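Local coordinates for bluetongue virus COAT protein VP7 (Bluetongue virus, PDB 1BVP) that forms the surface layer of the viral core, as homotrimers that assemble into 260 capsomers on an inner scaffold of VP3, at residues F62-L66 with L316-Y320; G207-G213 with A229-N235; R123-F129 with V247-I251. All blocks are in the same frame, centred on the assembly; numbering follows the deposited sequence.

How the contacts relate
VP7 folds into a helical domain, built from both ends of the chain, and a beta-sandwich domain built from its middle. Contact 1 lies in the former and contact 2 in the latter, with centres about 60 Å apart on opposite sides of the chain's centre. Contact 3 lies between them, where the chain enters and leaves the beta domain: its centre is about 39 Å from that of contact 1 and about 21 Å from that of contact 2. None of the three touch; contacts 2 and 3 come nearest, about 8 Å between nearest atoms, and strands 231-234 and 241-252 are consecutive in the chain. Neighbouring subunits reach contacts 1 and 3 but not contact 2.

Contact 1: residues F62-L66 with L316-Y320; sequences FFMCL and LADVY
The helical segments carrying Phe62 and Tyr320 run antiparallel, at 175° between their N-to-C directions and 10.4 Å between axes at closest approach; the CA atoms of Phe62 and Tyr320 lie 7.0 Å apart, those of Cys65 and Leu316 7.1 Å. Phe62 bridges the gap. With CG anti to the backbone N (chi1 -180°), its ring reaches across to three residues of 316-320. Tyr320 presents a ring edge toward the face of Phe62 in a T-shaped pair, with centroids 5.6 Å apart and planes at 79°; the nearest atoms are Phe62 CZ and Tyr320 CD1, at 3.8 Å. Leu316 crosses the phenyl ring at about a right angle, and its CD1 methyl lies 3.7 Å from Phe62 CE1, while Val319 CG1 comes in at the ring's edge, near its plane.

This is antiparallel helix packing in the helical domain, joining helix 55-73 to helix 304-323 across some 250 residues of sequence, so that the two ends of the chain share one hydrophobic core. Leu316 divides its methyls between neighbours: CD1 meets Cys65 CB at 3.9 Å, and CD2 meets Leu66 CD1 at 3.8 Å. Cys65 SG lies against Val319 CG1. No hydrogen bond crosses between the segments, and all six touching residues are buried.

Further out, helix 276-286 supplies Leu281 against Phe62 and Ile285 against Leu66, and helix 2-15 supplies Cys15 against Cys65. The phenol of Tyr320 is satisfied by a hydrogen bond to Asp275 OD2, while Asp318 makes a salt bridge with Arg111 of a neighbouring subunit.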
loop_
_atom_site.group_PDB
_atom_site.type_symbol
_atom_site.label_atom_id
_atom_site.label_comp_id
_atom_site.label_asym_id
_atom_site.label_seq_id
_atom_site.Cartn_x
_atom_site.Cartn_y
_atom_site.Cartn_z
ATOM N N PHE A 62 -4.806 31.079 8.175
ATOM C CA PHE A 62 -4.493 30.238 7.040
ATOM C C PHE A 62 -3.310 30.827 6.269
ATOM O O PHE A 62 -2.404 30.089 5.850
ATOM C CB PHE A 62 -5.677 30.070 6.102
ATOM C CG PHE A 62 -5.351 29.199 4.930
ATOM C CD1 PHE A 62 -5.204 27.823 5.101
ATOM C CD2 PHE A 62 -5.060 29.759 3.690
ATOM C CE1 PHE A 62 -4.759 27.016 4.057
ATOM C CE2 PHE A 62 -4.611 28.966 2.635
ATOM C CZ PHE A 62 -4.456 27.593 2.815
ATOM N N PHE A 63 -3.294 32.149 6.091
ATOM C CA PHE A 63 -2.186 32.771 5.385
ATOM C C PHE A 63 -0.888 32.572 6.122
ATOM O O PHE A 63 0.163 32.459 5.499
ATOM C CB PHE A 63 -2.432 34.236 5.163
ATOM C CG PHE A 63 -3.575 34.519 4.240
ATOM C CD1 PHE A 63 -3.962 33.591 3.272
ATOM C CD2 PHE A 63 -4.272 35.725 4.332
ATOM C CE1 PHE A 63 -5.026 33.865 2.411
ATOM C CE2 PHE A 63 -5.335 35.999 3.475
ATOM C CZ PHE A 63 -5.716 35.076 2.515
ATOM N N MET A 64 -0.959 32.456 7.449
ATOM C CA MET A 64 0.247 32.251 8.248
ATOM C C MET A 64 0.775 30.856 7.941
ATOM O O MET A 64 1.971 30.642 7.811
ATOM C CB MET A 64 -0.062 32.377 9.742
ATOM C CG MET A 64 1.145 32.073 10.589
ATOM S SD MET A 64 0.821 31.940 12.318
ATOM C CE MET A 64 -0.244 30.458 12.455
ATOM N N CYS A 65 -0.136 29.903 7.830
ATOM C CA CYS A 65 0.231 28.536 7.516
ATOM C C CYS A 65 0.795 28.438 6.097
ATOM O O CYS A 65 1.832 27.783 5.870
ATOM C CB CYS A 65 -0.984 27.680 7.656
ATOM S SG CYS A 65 -1.381 27.409 9.367
ATOM N N LEU A 66 0.141 29.121 5.155
ATOM C CA LEU A 66 0.613 29.154 3.779
ATOM C C LEU A 66 2.043 29.710 3.741
ATOM O O LEU A 66 2.935 29.129 3.117
ATOM C CB LEU A 66 -0.318 30.005 2.935
ATOM C CG LEU A 66 -0.055 30.110 1.425
ATOM C CD1 LEU A 66 0.213 28.765 0.793
ATOM C CD2 LEU A 66 -1.278 30.745 0.782
ATOM N N LEU A 316 -1.086 21.208 4.778
ATOM C CA LEU A 316 -1.764 22.473 4.497
ATOM C C LEU A 316 -3.190 22.232 3.999
ATOM O O LEU A 316 -4.101 23.020 4.304
ATOM C CB LEU A 316 -0.989 23.311 3.493
ATOM C CG LEU A 316 -1.535 24.704 3.167
ATOM C CD1 LEU A 316 -1.356 25.610 4.366
ATOM C CD2 LEU A 316 -0.754 25.303 1.980
ATOM N N ALA A 317 -3.412 21.121 3.294
ATOM C CA ALA A 317 -4.762 20.807 2.797
ATOM C C ALA A 317 -5.661 20.521 3.972
ATOM O O ALA A 317 -6.841 20.899 3.971
ATOM C CB ALA A 317 -4.748 19.645 1.878
ATOM N N ASP A 318 -5.123 19.834 4.975
ATOM C CA ASP A 318 -5.926 19.551 6.163
ATOM C C ASP A 318 -6.266 20.849 6.890
ATOM O O ASP A 318 -7.400 21.028 7.334
ATOM C CB ASP A 318 -5.193 18.639 7.109
ATOM C CG ASP A 318 -5.036 17.247 6.569
ATOM O OD1 ASP A 318 -5.900 16.782 5.784
ATOM O OD2 ASP A 318 -4.064 16.606 6.996
ATOM N N VAL A 319 -5.293 21.756 7.001
ATOM C CA VAL A 319 -5.538 23.044 7.641
ATOM C C VAL A 319 -6.633 23.770 6.864
ATOM O O VAL A 319 -7.576 24.290 7.458
ATOM C CB VAL A 319 -4.276 23.932 7.682
ATOM C CG1 VAL A 319 -4.649 25.344 8.135
ATOM C CG2 VAL A 319 -3.257 23.338 8.636
ATOM N N TYR A 320 -6.534 23.747 5.534
ATOM C CA TYR A 320 -7.519 24.398 4.677
ATOM C C TYR A 320 -8.891 23.864 5.007
ATOM O O TYR A 320 -9.892 24.599 5.100
ATOM C CB TYR A 320 -7.226 24.087 3.215
ATOM C CG TYR A 320 -8.145 24.800 2.239
ATOM C CD1 TYR A 320 -7.822 26.079 1.750
ATOM C CD2 TYR A 320 -9.339 24.204 1.792
ATOM C CE1 TYR A 320 -8.669 26.757 0.829
ATOM C CE2 TYR A 320 -10.194 24.874 0.880
ATOM C CZ TYR A 320 -9.847 26.145 0.408
ATOM O OH TYR A 320 -10.664 26.805 -0.488
#

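Contact 2: residues G207-G213 with A229-N235; sequences GVTVSVG and AALHVHN
Thr209 pairs with His234, and Ser211 with His232, through reciprocal backbone hydrogen bonds that make both antiparallel hydrogen-bonded pairs. Thr209 N to His234 O measures 2.9 Å and is nearly straight, with 167° at the hydrogen; Ser211 N to His232 O, also 2.9 Å, is more bent at 147°. A fifth bond, Gly213 N to Ala230 O at 2.9 Å, continues the ladder beyond the strands, at a residue whose positive phi of 55° turns the chain. Between these pairs lie the non-hydrogen-bonded ones, Val210 with Val233 and Val212 with Leu231.

The two faces differ in chemistry. On one, Thr209 and His234 lie side by side, with Thr209 OG1 3.5 Å from His234 CB and near the plane of the imidazole at its edge. On the same face Ser211 OG is 3.4 Å from His232 CB. On the other, Leu231 CD1 rests on Val212 CG2 at 3.6 Å, and Val210 CG2 and Val233 CG1 meet more loosely at 4.3 Å.

The next shell places this ladder at the middle of a four-stranded antiparallel sheet in the beta domain: strand 215-217 flanks 209-212, and strand 168-170 flanks 231-234. Trp225 packs on the apolar face against Val212 and Leu231. Strand 168-170 carries an Arg-Gly-Asp sequence, and His232 ND1 hydrogen-bonds to Asp170 OD1, while Arg168 touches both histidines.

The contact thus separates an apolar face, turned to the domain interior, from a partly exposed polar one. There the Asp170 carboxylate would probably favour a proton on His232 ND1 and a positively charged imidazole, whereas the nearby Arg168 may oppose that charge; the imidazole may in turn help to position this aspartate.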
loop_
_atom_site.group_PDB
_atom_site.type_symbol
_atom_site.label_atom_id
_atom_site.label_comp_id
_atom_site.label_asym_id
_atom_site.label_seq_id
_atom_site.Cartn_x
_atom_site.Cartn_y
_atom_site.Cartn_z
ATOM N N GLY A 207 10.581 -33.813 -18.018
ATOM C CA GLY A 207 11.984 -34.149 -18.178
ATOM C C GLY A 207 12.827 -32.935 -18.449
ATOM O O GLY A 207 14.051 -32.988 -18.315
ATOM N N VAL A 208 12.170 -31.852 -18.862
ATOM C CA VAL A 208 12.847 -30.587 -19.137
ATOM C C VAL A 208 13.355 -30.044 -17.815
ATOM O O VAL A 208 12.704 -30.217 -16.770
ATOM C CB VAL A 208 11.879 -29.549 -19.710
ATOM C CG1 VAL A 208 12.650 -28.326 -20.170
ATOM C CG2 VAL A 208 11.112 -30.141 -20.860
ATOM N N THR A 209 14.516 -29.404 -17.848
ATOM C CA THR A 209 15.079 -28.831 -16.638
ATOM C C THR A 209 15.546 -27.397 -16.830
ATOM O O THR A 209 15.887 -26.979 -17.941
ATOM C CB THR A 209 16.281 -29.649 -16.080
ATOM O OG1 THR A 209 17.402 -29.567 -16.977
ATOM C CG2 THR A 209 15.885 -31.083 -15.842
ATOM N N VAL A 210 15.494 -26.648 -15.730
ATOM C CA VAL A 210 15.955 -25.259 -15.663
ATOM C C VAL A 210 16.926 -25.258 -14.478
ATOM O O VAL A 210 16.677 -25.900 -13.450
ATOM C CB VAL A 210 14.792 -24.259 -15.400
ATOM C CG1 VAL A 210 15.346 -22.849 -15.309
ATOM C CG2 VAL A 210 13.774 -24.319 -16.530
ATOM N N SER A 211 18.090 -24.662 -14.662
ATOM C CA SER A 211 19.051 -24.628 -13.580
ATOM C C SER A 211 19.599 -23.207 -13.489
ATOM O O SER A 211 19.696 -22.485 -14.512
ATOM C CB SER A 211 20.172 -25.645 -13.811
ATOM O OG SER A 211 21.084 -25.178 -14.794
ATOM N N VAL A 212 19.869 -22.783 -12.257
ATOM C CA VAL A 212 20.383 -21.442 -12.013
ATOM C C VAL A 212 21.753 -21.576 -11.398
ATOM O O VAL A 212 21.900 -22.215 -10.362
ATOM C CB VAL A 212 19.462 -20.630 -11.064
ATOM C CG1 VAL A 212 20.042 -19.246 -10.885
ATOM C CG2 VAL A 212 18.029 -20.522 -11.644
ATOM N N GLY A 213 22.761 -21.002 -12.054
ATOM C CA GLY A 213 24.125 -21.108 -11.559
ATOM C C GLY A 213 24.570 -22.560 -11.347
ATOM O O GLY A 213 25.282 -22.864 -10.389
ATOM N N ALA A 229 24.047 -15.064 -12.613
ATOM C CA ALA A 229 24.258 -16.509 -12.725
ATOM C C ALA A 229 23.548 -17.040 -13.957
ATOM O O ALA A 229 22.461 -16.576 -14.296
ATOM C CB ALA A 229 23.736 -17.218 -11.492
ATOM N N ALA A 230 24.137 -18.048 -14.593
ATOM C CA ALA A 230 23.561 -18.630 -15.807
ATOM C C ALA A 230 22.220 -19.321 -15.601
ATOM O O ALA A 230 22.029 -20.132 -14.675
ATOM C CB ALA A 230 24.542 -19.562 -16.450
ATOM N N LEU A 231 21.300 -18.978 -16.490
ATOM C CA LEU A 231 19.941 -19.507 -16.488
ATOM C C LEU A 231 19.954 -20.505 -17.634
ATOM O O LEU A 231 19.828 -20.133 -18.811
ATOM C CB LEU A 231 18.993 -18.360 -16.790
ATOM C CG LEU A 231 17.575 -18.558 -16.338
ATOM C CD1 LEU A 231 17.595 -19.054 -14.930
ATOM C CD2 LEU A 231 16.917 -17.219 -16.408
ATOM N N HIS A 232 20.104 -21.771 -17.273
ATOM C CA HIS A 232 20.257 -22.837 -18.238
ATOM C C HIS A 232 19.073 -23.784 -18.430
ATOM O O HIS A 232 18.677 -24.512 -17.512
ATOM C CB HIS A 232 21.501 -23.611 -17.826
ATOM C CG HIS A 232 21.983 -24.588 -18.850
ATOM N ND1 HIS A 232 22.656 -24.202 -19.992
ATOM C CD2 HIS A 232 21.921 -25.944 -18.886
ATOM C CE1 HIS A 232 22.992 -25.276 -20.684
ATOM N NE2 HIS A 232 22.558 -26.345 -20.036
ATOM N N VAL A 233 18.524 -23.798 -19.641
ATOM C CA VAL A 233 17.407 -24.689 -19.943
ATOM C C VAL A 233 17.914 -25.913 -20.725
ATOM O O VAL A 233 18.773 -25.796 -21.601
ATOM C CB VAL A 233 16.312 -23.995 -20.761
ATOM C CG1 VAL A 233 15.008 -24.752 -20.581
ATOM C CG2 VAL A 233 16.161 -22.529 -20.341
ATOM N N HIS A 234 17.412 -27.088 -20.370
ATOM C CA HIS A 234 17.808 -28.330 -21.014
ATOM C C HIS A 234 16.597 -29.231 -21.307
ATOM O O HIS A 234 15.801 -29.543 -20.404
ATOM C CB HIS A 234 18.807 -29.074 -20.115
ATOM C CG HIS A 234 19.227 -30.418 -20.631
ATOM N ND1 HIS A 234 19.444 -30.674 -21.972
ATOM C CD2 HIS A 234 19.466 -31.585 -19.981
ATOM C CE1 HIS A 234 19.798 -31.941 -22.127
ATOM N NE2 HIS A 234 19.818 -32.515 -20.936
ATOM N N ASN A 235 16.449 -29.602 -22.584
ATOM C CA ASN A 235 15.387 -30.503 -23.048
ATOM C C ASN A 235 16.011 -31.867 -23.363
ATOM O O ASN A 235 16.535 -32.065 -24.448
ATOM C CB ASN A 235 14.762 -29.965 -24.327
ATOM C CG ASN A 235 13.664 -30.860 -24.846
ATOM O OD1 ASN A 235 13.194 -31.746 -24.125
ATOM N ND2 ASN A 235 13.246 -30.643 -26.098
#

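Contact 3: residues R123-F129 with V247-I251; sequences RQPYGFF and VVFYI
The guanidinium of Arg123 lies flat on one face of the Phe249 ring, planes 14° apart, with Arg123 CZ 3.8 Å from the ring centroid in a cation-pi stack. Tyr250 has both faces occupied. Over one, Gln124 CB makes a CH-pi contact, 3.9 Å from the Tyr250 centroid; against the other, Phe128 sets its ring edge in a T-shaped pair, planes at 78° and Phe128 CD2 3.7 Å from Tyr250 CG. Tyr126 O sits at the tyrosine's edge, 3.6 Å from Tyr250 CE1.

Tyr250 CG stands between its own backbone N and carbonyl carbon (chi1 66°), which brings the ring in between Gln124 and Phe128. Gln124 N donates to Tyr250 O at 3.1 Å, fixing the loop beside the strand, and Phe128 CB packs on Val247 CG1 at 3.6 Å.

Arg123 NH2 also hydrogen-bonds to Tyr126 OH of the third subunit, and Tyr126 OH to Arg123 of the second, so the same pairing recurs around the trimer. Within the chain, the loop after strand 122-123 wraps strand 241-252, which also pairs with strand 183-195: its Tyr185 stacks on Phe249, and its Ile184 and Leu186 pack against Val247.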
loop_
_atom_site.group_PDB
_atom_site.type_symbol
_atom_site.label_atom_id
_atom_site.label_comp_id
_atom_site.label_asym_id
_atom_site.label_seq_id
_atom_site.Cartn_x
_atom_site.Cartn_y
_atom_site.Cartn_z
ATOM N N ARG A 123 10.620 -3.593 -4.032
ATOM C CA ARG A 123 9.815 -4.275 -5.064
ATOM C C ARG A 123 9.309 -3.194 -6.012
ATOM O O ARG A 123 8.595 -2.288 -5.570
ATOM C CB ARG A 123 8.535 -4.886 -4.510
ATOM C CG ARG A 123 8.556 -6.318 -4.116
ATOM C CD ARG A 123 7.134 -6.716 -3.628
ATOM N NE ARG A 123 6.982 -8.090 -3.099
ATOM C CZ ARG A 123 7.833 -8.706 -2.275
ATOM N NH1 ARG A 123 8.961 -8.126 -1.843
ATOM N NH2 ARG A 123 7.508 -9.888 -1.798
ATOM N N GLN A 124 9.674 -3.280 -7.294
ATOM C CA GLN A 124 9.220 -2.327 -8.309
ATOM C C GLN A 124 7.773 -2.678 -8.699
ATOM O O GLN A 124 7.353 -3.827 -8.609
ATOM C CB GLN A 124 10.174 -2.343 -9.470
ATOM C CG GLN A 124 11.564 -2.075 -8.988
ATOM C CD GLN A 124 11.681 -0.684 -8.438
ATOM O OE1 GLN A 124 11.250 0.283 -9.074
ATOM N NE2 GLN A 124 12.231 -0.568 -7.243
ATOM N N PRO A 125 6.985 -1.670 -9.091
ATOM C CA PRO A 125 5.563 -1.759 -9.478
ATOM C C PRO A 125 5.076 -2.430 -10.745
ATOM O O PRO A 125 3.974 -3.006 -10.761
ATOM C CB PRO A 125 5.116 -0.293 -9.459
ATOM C CG PRO A 125 6.379 0.445 -9.914
ATOM C CD PRO A 125 7.515 -0.289 -9.226
ATOM N N TYR A 126 5.832 -2.274 -11.830
ATOM C CA TYR A 126 5.404 -2.822 -13.096
ATOM C C TYR A 126 6.122 -4.068 -13.560
ATOM O O TYR A 126 7.057 -4.533 -12.907
ATOM C CB TYR A 126 5.496 -1.748 -14.139
ATOM C CG TYR A 126 4.890 -0.460 -13.677
ATOM C CD1 TYR A 126 3.561 -0.400 -13.175
ATOM C CD2 TYR A 126 5.635 0.723 -13.765
ATOM C CE1 TYR A 126 2.994 0.845 -12.777
ATOM C CE2 TYR A 126 5.098 1.966 -13.379
ATOM C CZ TYR A 126 3.790 2.032 -12.892
ATOM O OH TYR A 126 3.350 3.305 -12.566
ATOM N N GLY A 127 5.650 -4.615 -14.682
ATOM C CA GLY A 127 6.228 -5.823 -15.232
ATOM C C GLY A 127 7.674 -5.605 -15.624
ATOM O O GLY A 127 8.046 -4.531 -16.146
ATOM N N PHE A 128 8.490 -6.629 -15.391
ATOM C CA PHE A 128 9.899 -6.537 -15.715
ATOM C C PHE A 128 10.149 -6.150 -17.172
ATOM O O PHE A 128 11.125 -5.477 -17.485
ATOM C CB PHE A 128 10.593 -7.846 -15.380
ATOM C CG PHE A 128 12.078 -7.772 -15.521
ATOM C CD1 PHE A 128 12.692 -8.031 -16.740
ATOM C CD2 PHE A 128 12.870 -7.441 -14.446
ATOM C CE1 PHE A 128 14.065 -7.960 -16.876
ATOM C CE2 PHE A 128 14.254 -7.368 -14.579
ATOM C CZ PHE A 128 14.846 -7.633 -15.796
ATOM N N PHE A 129 9.259 -6.574 -18.064
ATOM C CA PHE A 129 9.385 -6.289 -19.500
ATOM C C PHE A 129 8.386 -5.297 -20.021
ATOM O O PHE A 129 8.035 -5.336 -21.187
ATOM C CB PHE A 129 9.238 -7.561 -20.326
ATOM C CG PHE A 129 10.280 -8.581 -20.046
ATOM C CD1 PHE A 129 11.566 -8.440 -20.582
ATOM C CD2 PHE A 129 9.995 -9.669 -19.215
ATOM C CE1 PHE A 129 12.581 -9.385 -20.283
ATOM C CE2 PHE A 129 10.976 -10.607 -18.916
ATOM C CZ PHE A 129 12.282 -10.464 -19.449
ATOM N N VAL A 247 8.538 -13.513 -14.403
ATOM C CA VAL A 247 9.206 -12.649 -13.424
ATOM C C VAL A 247 8.062 -12.183 -12.506
ATOM O O VAL A 247 7.323 -11.228 -12.832
ATOM C CB VAL A 247 9.919 -11.423 -14.052
ATOM C CG1 VAL A 247 10.392 -10.495 -12.970
ATOM C CG2 VAL A 247 11.116 -11.866 -14.856
ATOM N N VAL A 248 7.885 -12.891 -11.388
ATOM C CA VAL A 248 6.821 -12.558 -10.459
ATOM C C VAL A 248 6.954 -11.158 -9.834
ATOM O O VAL A 248 5.950 -10.469 -9.639
ATOM C CB VAL A 248 6.510 -13.707 -9.491
ATOM C CG1 VAL A 248 7.681 -14.557 -9.303
ATOM C CG2 VAL A 248 5.985 -13.178 -8.205
ATOM N N PHE A 249 8.192 -10.726 -9.587
ATOM C CA PHE A 249 8.510 -9.372 -9.122
ATOM C C PHE A 249 10.005 -9.272 -9.021
ATOM O O PHE A 249 10.698 -10.287 -8.961
ATOM C CB PHE A 249 7.854 -8.988 -7.788
ATOM C CG PHE A 249 8.369 -9.746 -6.607
ATOM C CD1 PHE A 249 7.779 -10.946 -6.221
ATOM C CD2 PHE A 249 9.448 -9.268 -5.876
ATOM C CE1 PHE A 249 8.265 -11.665 -5.118
ATOM C CE2 PHE A 249 9.935 -9.984 -4.774
ATOM C CZ PHE A 249 9.343 -11.182 -4.399
ATOM N N TYR A 250 10.514 -8.052 -9.059
ATOM C CA TYR A 250 11.952 -7.843 -8.940
ATOM C C TYR A 250 12.214 -6.651 -8.006
ATOM O O TYR A 250 11.291 -5.868 -7.740
ATOM C CB TYR A 250 12.589 -7.583 -10.313
ATOM C CG TYR A 250 12.182 -6.286 -10.997
ATOM C CD1 TYR A 250 10.908 -6.138 -11.556
ATOM C CD2 TYR A 250 13.090 -5.224 -11.133
ATOM C CE1 TYR A 250 10.547 -4.954 -12.246
ATOM C CE2 TYR A 250 12.747 -4.043 -11.824
ATOM C CZ TYR A 250 11.482 -3.929 -12.380
ATOM O OH TYR A 250 11.171 -2.850 -13.175
ATOM N N ILE A 251 13.445 -6.524 -7.499
ATOM C CA ILE A 251 13.786 -5.409 -6.618
ATOM C C ILE A 251 14.962 -4.598 -7.160
ATOM O O ILE A 251 15.922 -5.149 -7.686
ATOM C CB ILE A 251 14.130 -5.840 -5.156
ATOM C CG1 ILE A 251 15.417 -6.642 -5.147
ATOM C CG2 ILE A 251 12.960 -6.583 -4.475
ATOM C CD1 ILE A 251 15.666 -7.292 -3.843
#